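Local coordinates for protein pectate lyase (Erwinia chrysanthemi, PDB 1RU4) that probably cleaves the galacturonan chains of pectate by beta-elimination, using an enzyme body built as a right-handed parallel beta-helix, at residues A43-G48 / F72-K77; I51-G56 / G90-D95; I82-A87 / D115-K120. All blocks are in the same frame, centred on the assembly; numbering follows the deposited sequence.

Interaction 1. Residues A43-G48 / F72-K77; sequences AAVNPG and FNKSGK
The ammonium of K74 donates to the carbonyl of V45, with K74 NZ 2.7 Å from V45 O. The donor lies in the carbonyl plane, and the C=O...N angle of 147° places NZ well off the C=O axis. A43 O is a weaker second acceptor, 3.1 Å from K74 NZ, and M42 O takes a further bond. In the lysine, CG is anti to the carbonyl carbon (chi1 -69°), the chain runs on extended, and a bend at chi3 (66°) turns CE and NZ onto the peptide groups. That bend also brings K74 CE to 3.3 Å from V45 O. These carbonyls belong to the last turn of helix 38-44, which packs F38 and M42 against the N-terminal coils of the parallel beta-helix, and to V45, where helical geometry ends. A positive charge at this C-terminal end would probably be favoured by the helix dipole. The methyl V45 CG1 lies 4.0 Å from K74 NZ. A water lies within bonding distance of N46 OD1 (2.9 Å) and A44 O (3.2 Å), though the acceptors in reach outnumber its protons, and it accepts only a weak bond from K74 NZ. Further along, the CB bond of P47 faces the 72-77 loop, and P47 CG rests 3.6 Å from S75 O. P47 CB lies 4.1 Å from G76 CA.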
# COMPACT_ATOMS: atom_id res chain seq x y z
N ALA A 43 23.76 13.86 3.42
CA ALA A 43 24.30 15.06 4.05
C ALA A 43 24.33 16.25 3.09
O ALA A 43 24.04 17.38 3.48
CB ALA A 43 25.69 14.79 4.60
N ALA A 44 24.64 15.98 1.82
CA ALA A 44 24.79 17.02 0.82
C ALA A 44 23.52 17.48 0.10
O ALA A 44 23.38 18.65 -0.24
CB ALA A 44 25.83 16.60 -0.21
N VAL A 45 22.59 16.55 -0.12
CA VAL A 45 21.39 16.83 -0.92
C VAL A 45 20.52 18.00 -0.46
O VAL A 45 20.30 18.21 0.73
CB VAL A 45 20.52 15.55 -1.07
CG1 VAL A 45 19.84 15.20 0.25
CG2 VAL A 45 19.52 15.72 -2.20
N ASN A 46 20.04 18.77 -1.43
CA ASN A 46 19.18 19.92 -1.18
C ASN A 46 17.87 19.81 -1.97
O ASN A 46 17.76 18.98 -2.88
CB ASN A 46 19.93 21.21 -1.55
CG ASN A 46 20.91 21.62 -0.48
OD1 ASN A 46 20.57 21.66 0.70
ND2 ASN A 46 22.15 21.91 -0.88
N PRO A 47 16.86 20.63 -1.63
CA PRO A 47 15.57 20.60 -2.33
C PRO A 47 15.69 20.65 -3.85
O PRO A 47 16.43 21.48 -4.40
CB PRO A 47 14.85 21.83 -1.78
CG PRO A 47 15.35 21.89 -0.38
CD PRO A 47 16.83 21.63 -0.55
N GLY A 48 14.99 19.75 -4.53
CA GLY A 48 15.01 19.69 -5.98
C GLY A 48 16.11 18.83 -6.56
O GLY A 48 16.16 18.63 -7.78
N PHE A 72 15.14 10.38 8.00
CA PHE A 72 15.02 11.39 6.95
C PHE A 72 14.37 12.62 7.57
O PHE A 72 13.14 12.77 7.56
CB PHE A 72 14.16 10.85 5.80
CG PHE A 72 14.77 9.67 5.09
CD1 PHE A 72 14.76 8.40 5.68
CD2 PHE A 72 15.37 9.82 3.84
CE1 PHE A 72 15.34 7.31 5.03
CE2 PHE A 72 15.96 8.73 3.19
CZ PHE A 72 15.94 7.48 3.79
N ASN A 73 15.19 13.49 8.15
CA ASN A 73 14.68 14.67 8.85
C ASN A 73 14.77 15.96 8.04
O ASN A 73 14.09 16.94 8.36
CB ASN A 73 15.37 14.85 10.20
CG ASN A 73 16.85 15.14 10.07
OD1 ASN A 73 17.58 14.43 9.38
ND2 ASN A 73 17.30 16.21 10.73
N LYS A 74 15.62 15.98 7.02
CA LYS A 74 15.71 17.14 6.13
C LYS A 74 14.42 17.25 5.33
O LYS A 74 13.66 16.28 5.23
CB LYS A 74 16.92 17.01 5.21
CG LYS A 74 18.25 17.13 5.94
CD LYS A 74 19.44 16.80 5.06
CE LYS A 74 19.63 17.82 3.95
NZ LYS A 74 20.94 17.61 3.28
N SER A 75 14.15 18.43 4.79
CA SER A 75 12.92 18.63 4.02
C SER A 75 13.15 19.24 2.65
O SER A 75 14.05 20.06 2.45
CB SER A 75 11.95 19.53 4.80
OG SER A 75 11.46 18.90 5.97
N GLY A 76 12.34 18.80 1.69
CA GLY A 76 12.31 19.43 0.39
C GLY A 76 11.31 20.57 0.46
O GLY A 76 10.90 20.96 1.55
N LYS A 77 10.90 21.09 -0.70
CA LYS A 77 9.93 22.18 -0.77
C LYS A 77 8.88 21.87 -1.83
O LYS A 77 9.06 20.98 -2.65
CB LYS A 77 10.62 23.49 -1.13
CG LYS A 77 11.48 24.10 -0.04
CD LYS A 77 12.07 25.42 -0.51
CE LYS A 77 12.75 26.17 0.62
NZ LYS A 77 13.32 27.47 0.16
O HOH W 1 22.59 20.30 2.35

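Interaction 2. Residues I51-G56 / G90-D95; sequences ILLKPG and GRAVFD
G56 and the backbone of R91 to V93 are joined by two hydrogen bonds, one through each polar atom of the glycine. G56 N donates to R91 O at 3.0 Å, bent at the hydrogen (146°). V93 N returns a straighter bond to G56 O at 2.9 Å, with 171° at the hydrogen. The two form a parallel bridge between G56 and A92, and G56 adopts a positive phi that suits glycine. P55 CA also lies 3.3 Å from R91 O, a strongly bent and at best weak CA-H...O contact. The P55 ring then lies against G90, with P55 CG 4.1 Å from G90 CA. On the inner side, L53 CG stands anti to the carbonyl carbon (chi1 -54°), a setting that sends L53 CD1 to A92 CB at 3.7 Å. L53 CD1 also meets the F94 ring at its edge, in the ring plane, 3.8 Å from F94 CE1. The F94 ring further meets the ring of Y58 and makes edge-to-face contacts with F38 and F110, while the guanidinium of R91 pairs with E123. Together these contacts turn the corner of a beta-helix coil: the chain leaves strand 50-53, bends through P55, and starts strand 56-59 beside strand 92-95. The polar bonding here is entirely between main-chain atoms, which implies that the backbone sets register across the corner, with apolar packing beneath it.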
# COMPACT_ATOMS: atom_id res chain seq x y z
N ILE A 51 19.24 11.96 -5.23
CA ILE A 51 20.18 10.92 -4.82
C ILE A 51 19.88 9.73 -5.73
O ILE A 51 18.85 9.06 -5.57
CB ILE A 51 19.99 10.52 -3.33
CG1 ILE A 51 20.25 11.72 -2.42
CG2 ILE A 51 20.92 9.37 -2.97
CD1 ILE A 51 20.07 11.43 -0.95
N LEU A 52 20.73 9.53 -6.73
CA LEU A 52 20.54 8.46 -7.70
C LEU A 52 21.28 7.20 -7.29
O LEU A 52 22.51 7.17 -7.23
CB LEU A 52 21.00 8.92 -9.09
CG LEU A 52 20.64 8.02 -10.26
CD1 LEU A 52 19.13 7.96 -10.43
CD2 LEU A 52 21.30 8.53 -11.53
N LEU A 53 20.50 6.16 -6.99
CA LEU A 53 21.04 4.90 -6.50
C LEU A 53 21.31 3.89 -7.61
O LEU A 53 20.44 3.60 -8.43
CB LEU A 53 20.05 4.28 -5.50
CG LEU A 53 19.62 5.16 -4.33
CD1 LEU A 53 18.40 4.57 -3.65
CD2 LEU A 53 20.76 5.31 -3.34
N LYS A 54 22.52 3.34 -7.63
CA LYS A 54 22.83 2.25 -8.54
C LYS A 54 21.97 1.06 -8.10
O LYS A 54 21.86 0.78 -6.91
CB LYS A 54 24.31 1.87 -8.44
CG LYS A 54 24.74 0.73 -9.34
CD LYS A 54 26.16 0.31 -9.04
CE LYS A 54 26.56 -0.91 -9.86
NZ LYS A 54 27.92 -1.39 -9.49
N PRO A 55 21.30 0.39 -9.05
CA PRO A 55 20.46 -0.76 -8.68
C PRO A 55 21.29 -1.81 -7.93
O PRO A 55 22.42 -2.10 -8.31
CB PRO A 55 19.97 -1.28 -10.03
CG PRO A 55 19.87 -0.02 -10.84
CD PRO A 55 21.16 0.69 -10.49
N GLY A 56 20.72 -2.33 -6.84
CA GLY A 56 21.42 -3.31 -6.04
C GLY A 56 20.90 -3.35 -4.62
O GLY A 56 19.81 -2.84 -4.34
N GLY A 90 15.41 0.73 -12.20
CA GLY A 90 15.81 -0.50 -11.55
C GLY A 90 15.29 -0.53 -10.12
O GLY A 90 14.36 0.21 -9.78
N ARG A 91 15.90 -1.36 -9.28
CA ARG A 91 15.48 -1.50 -7.89
C ARG A 91 16.65 -1.32 -6.93
O ARG A 91 17.73 -1.87 -7.15
CB ARG A 91 14.89 -2.89 -7.65
CG ARG A 91 13.85 -3.34 -8.66
CD ARG A 91 12.61 -2.47 -8.62
NE ARG A 91 11.84 -2.64 -7.39
CZ ARG A 91 10.76 -1.93 -7.08
NH1 ARG A 91 10.33 -0.99 -7.92
NH2 ARG A 91 10.10 -2.16 -5.96
N ALA A 92 16.43 -0.55 -5.86
CA ALA A 92 17.42 -0.39 -4.80
C ALA A 92 16.80 -0.92 -3.51
O ALA A 92 15.82 -0.37 -3.00
CB ALA A 92 17.82 1.07 -4.64
N VAL A 93 17.37 -2.00 -2.99
CA VAL A 93 16.85 -2.65 -1.79
C VAL A 93 17.69 -2.33 -0.56
O VAL A 93 18.88 -2.62 -0.52
CB VAL A 93 16.80 -4.19 -1.98
CG1 VAL A 93 16.26 -4.87 -0.72
CG2 VAL A 93 15.93 -4.56 -3.18
N PHE A 94 17.06 -1.71 0.44
CA PHE A 94 17.71 -1.41 1.71
C PHE A 94 17.40 -2.52 2.71
O PHE A 94 16.26 -2.67 3.15
CB PHE A 94 17.26 -0.05 2.24
CG PHE A 94 17.77 1.11 1.44
CD1 PHE A 94 17.26 1.38 0.17
CD2 PHE A 94 18.78 1.93 1.94
CE1 PHE A 94 17.75 2.44 -0.59
CE2 PHE A 94 19.28 3.00 1.18
CZ PHE A 94 18.76 3.25 -0.08
N ASP A 95 18.42 -3.31 3.03
CA ASP A 95 18.30 -4.46 3.91
C ASP A 95 18.85 -4.13 5.29
O ASP A 95 20.05 -3.94 5.46
CB ASP A 95 19.07 -5.64 3.30
CG ASP A 95 18.90 -6.94 4.07
OD1 ASP A 95 18.17 -6.97 5.09
OD2 ASP A 95 19.49 -7.95 3.64

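Interaction 3. Residues I82-A87 / D115-K120; sequences IYVAAA and DYWYFK
Y118 O takes a nearly straight hydrogen bond from V84 N at 2.9 Å. A weaker CA-H...O contact reaches the same acceptor, Y83 CA lying 3.4 Å from Y118 O. The bond is one rung of a parallel ladder between strands 82-86 and 117-120, neighbouring coils of the right-handed beta-helix, whose axes diverge by only 12°. I82 N, Y118 N, K120 N and A86 N supply the other rungs, bonding to Y116 O, I82 O, V84 O and K120 O. The residues pair in register, I82 with W117 and V84 with F119 on one face, Y83 with Y118 and A85 with K120 on the other. On the first face, I82 CB stands over the six-membered ring of W117 in a CH-pi contact, 4.1 Å from its centroid. I82 CG2 is closer still to W117 CZ3, at 3.4 Å, the two side chains lying alongside each other. With CG1 anti to the backbone N (chi1 179°), V84 turns CG2 to the edge of the indole, V84 CG2 being 3.7 Å from W117 CZ3. The F119 ring meets that of F141 in the next coil, the planes nearly parallel. On the second face Y118 OH bonds E142 and K120 NZ bonds S9 O. Here the two tyrosine side chains cross obliquely, ring planes at 45°, with Y83 CD2 3.6 Å from Y118 CB.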
# COMPACT_ATOMS: atom_id res chain seq x y z
N ILE A 82 13.00 16.45 -2.36
CA ILE A 82 14.29 15.77 -2.33
C ILE A 82 14.02 14.37 -2.88
O ILE A 82 13.26 13.60 -2.30
CB ILE A 82 14.88 15.65 -0.91
CG1 ILE A 82 15.14 17.05 -0.33
CG2 ILE A 82 16.18 14.86 -0.95
CD1 ILE A 82 15.61 17.03 1.11
N TYR A 83 14.60 14.08 -4.04
CA TYR A 83 14.40 12.80 -4.72
C TYR A 83 15.41 11.73 -4.31
O TYR A 83 16.60 12.00 -4.20
CB TYR A 83 14.48 12.99 -6.23
CG TYR A 83 13.44 13.92 -6.84
CD1 TYR A 83 13.76 15.24 -7.13
CD2 TYR A 83 12.18 13.45 -7.18
CE1 TYR A 83 12.84 16.08 -7.76
CE2 TYR A 83 11.25 14.28 -7.81
CZ TYR A 83 11.59 15.59 -8.10
OH TYR A 83 10.68 16.40 -8.75
N VAL A 84 14.91 10.51 -4.11
CA VAL A 84 15.76 9.36 -3.83
C VAL A 84 15.24 8.26 -4.74
O VAL A 84 14.10 7.81 -4.59
CB VAL A 84 15.65 8.90 -2.35
CG1 VAL A 84 16.53 7.68 -2.10
CG2 VAL A 84 16.05 10.03 -1.41
N ALA A 85 16.04 7.84 -5.72
CA ALA A 85 15.57 6.88 -6.70
C ALA A 85 16.62 5.95 -7.28
O ALA A 85 17.78 6.33 -7.46
CB ALA A 85 14.84 7.60 -7.83
N ALA A 86 16.21 4.72 -7.58
CA ALA A 86 17.07 3.76 -8.26
C ALA A 86 17.14 4.15 -9.73
O ALA A 86 16.11 4.46 -10.35
CB ALA A 86 16.52 2.35 -8.10
N ALA A 87 18.34 4.13 -10.29
CA ALA A 87 18.57 4.53 -11.68
C ALA A 87 17.97 3.60 -12.72
O ALA A 87 17.79 2.40 -12.46
CB ALA A 87 20.06 4.69 -11.93
N ASP A 115 9.59 16.74 5.38
CA ASP A 115 8.55 16.91 4.37
C ASP A 115 9.12 16.88 2.95
O ASP A 115 10.32 17.07 2.74
CB ASP A 115 7.84 18.26 4.55
CG ASP A 115 7.19 18.43 5.91
OD1 ASP A 115 6.97 19.60 6.31
OD2 ASP A 115 6.90 17.43 6.59
N TYR A 116 8.23 16.67 1.98
CA TYR A 116 8.56 16.73 0.56
C TYR A 116 9.68 15.82 0.06
O TYR A 116 10.53 16.23 -0.73
CB TYR A 116 8.82 18.19 0.14
CG TYR A 116 7.59 19.07 0.19
CD1 TYR A 116 7.36 19.93 1.26
CD2 TYR A 116 6.64 19.03 -0.83
CE1 TYR A 116 6.22 20.73 1.32
CE2 TYR A 116 5.50 19.82 -0.79
CZ TYR A 116 5.30 20.67 0.29
OH TYR A 116 4.16 21.45 0.35
N TRP A 117 9.68 14.58 0.54
CA TRP A 117 10.59 13.57 0.02
C TRP A 117 9.88 12.87 -1.13
O TRP A 117 8.65 12.78 -1.14
CB TRP A 117 10.94 12.54 1.09
CG TRP A 117 11.92 13.04 2.11
CD1 TRP A 117 11.63 13.71 3.26
CD2 TRP A 117 13.34 12.95 2.04
NE1 TRP A 117 12.78 14.05 3.91
CE2 TRP A 117 13.86 13.59 3.19
CE3 TRP A 117 14.24 12.38 1.13
CZ2 TRP A 117 15.23 13.69 3.45
CZ3 TRP A 117 15.61 12.48 1.38
CH2 TRP A 117 16.09 13.13 2.54
N TYR A 118 10.64 12.40 -2.11
CA TYR A 118 10.05 11.67 -3.23
C TYR A 118 10.90 10.43 -3.52
O TYR A 118 11.97 10.53 -4.12
CB TYR A 118 9.94 12.56 -4.48
CG TYR A 118 8.92 12.08 -5.48
CD1 TYR A 118 7.77 12.81 -5.74
CD2 TYR A 118 9.08 10.85 -6.14
CE1 TYR A 118 6.79 12.34 -6.62
CE2 TYR A 118 8.11 10.37 -7.02
CZ TYR A 118 6.97 11.12 -7.25
OH TYR A 118 5.99 10.64 -8.09
N PHE A 119 10.42 9.28 -3.06
CA PHE A 119 11.11 8.00 -3.25
C PHE A 119 10.56 7.26 -4.47
O PHE A 119 9.35 7.22 -4.67
CB PHE A 119 10.91 7.10 -2.02
CG PHE A 119 11.52 7.65 -0.75
CD1 PHE A 119 10.78 8.47 0.09
CD2 PHE A 119 12.81 7.30 -0.38
CE1 PHE A 119 11.32 8.95 1.28
CE2 PHE A 119 13.36 7.77 0.81
CZ PHE A 119 12.61 8.59 1.64
N LYS A 120 11.44 6.65 -5.25
CA LYS A 120 11.02 5.88 -6.41
C LYS A 120 11.94 4.68 -6.67
O LYS A 120 13.15 4.83 -6.75
CB LYS A 120 10.94 6.76 -7.66
CG LYS A 120 10.32 6.08 -8.88
CD LYS A 120 10.12 7.04 -10.04
CE LYS A 120 9.45 6.34 -11.21
NZ LYS A 120 9.18 7.26 -12.35

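In the fold
All three contacts sit at the N-terminal end of the beta-helix and join successive coils. Interaction 1 closes before interaction 3 opens, whereas the segments of interaction 2 alternate with those of both. Centres of interactions 1 and 3 lie about 10 Å apart, of 2 and 3 about 11 Å, and of 1 and 2 about 18 Å. Strand 50-53 pairs with strand 82-86, L53 N reaching A85 O at 2.8 Å, so interactions 2 and 3 share one run of parallel strands. The loop of interaction 1 meets interaction 3 where W117 NE1 probably bonds K74 O. Helix 38-44, through F38 and M42, touches strands 50-53, 82-86 and 117-120, consistent with its covering the core's N-terminal end.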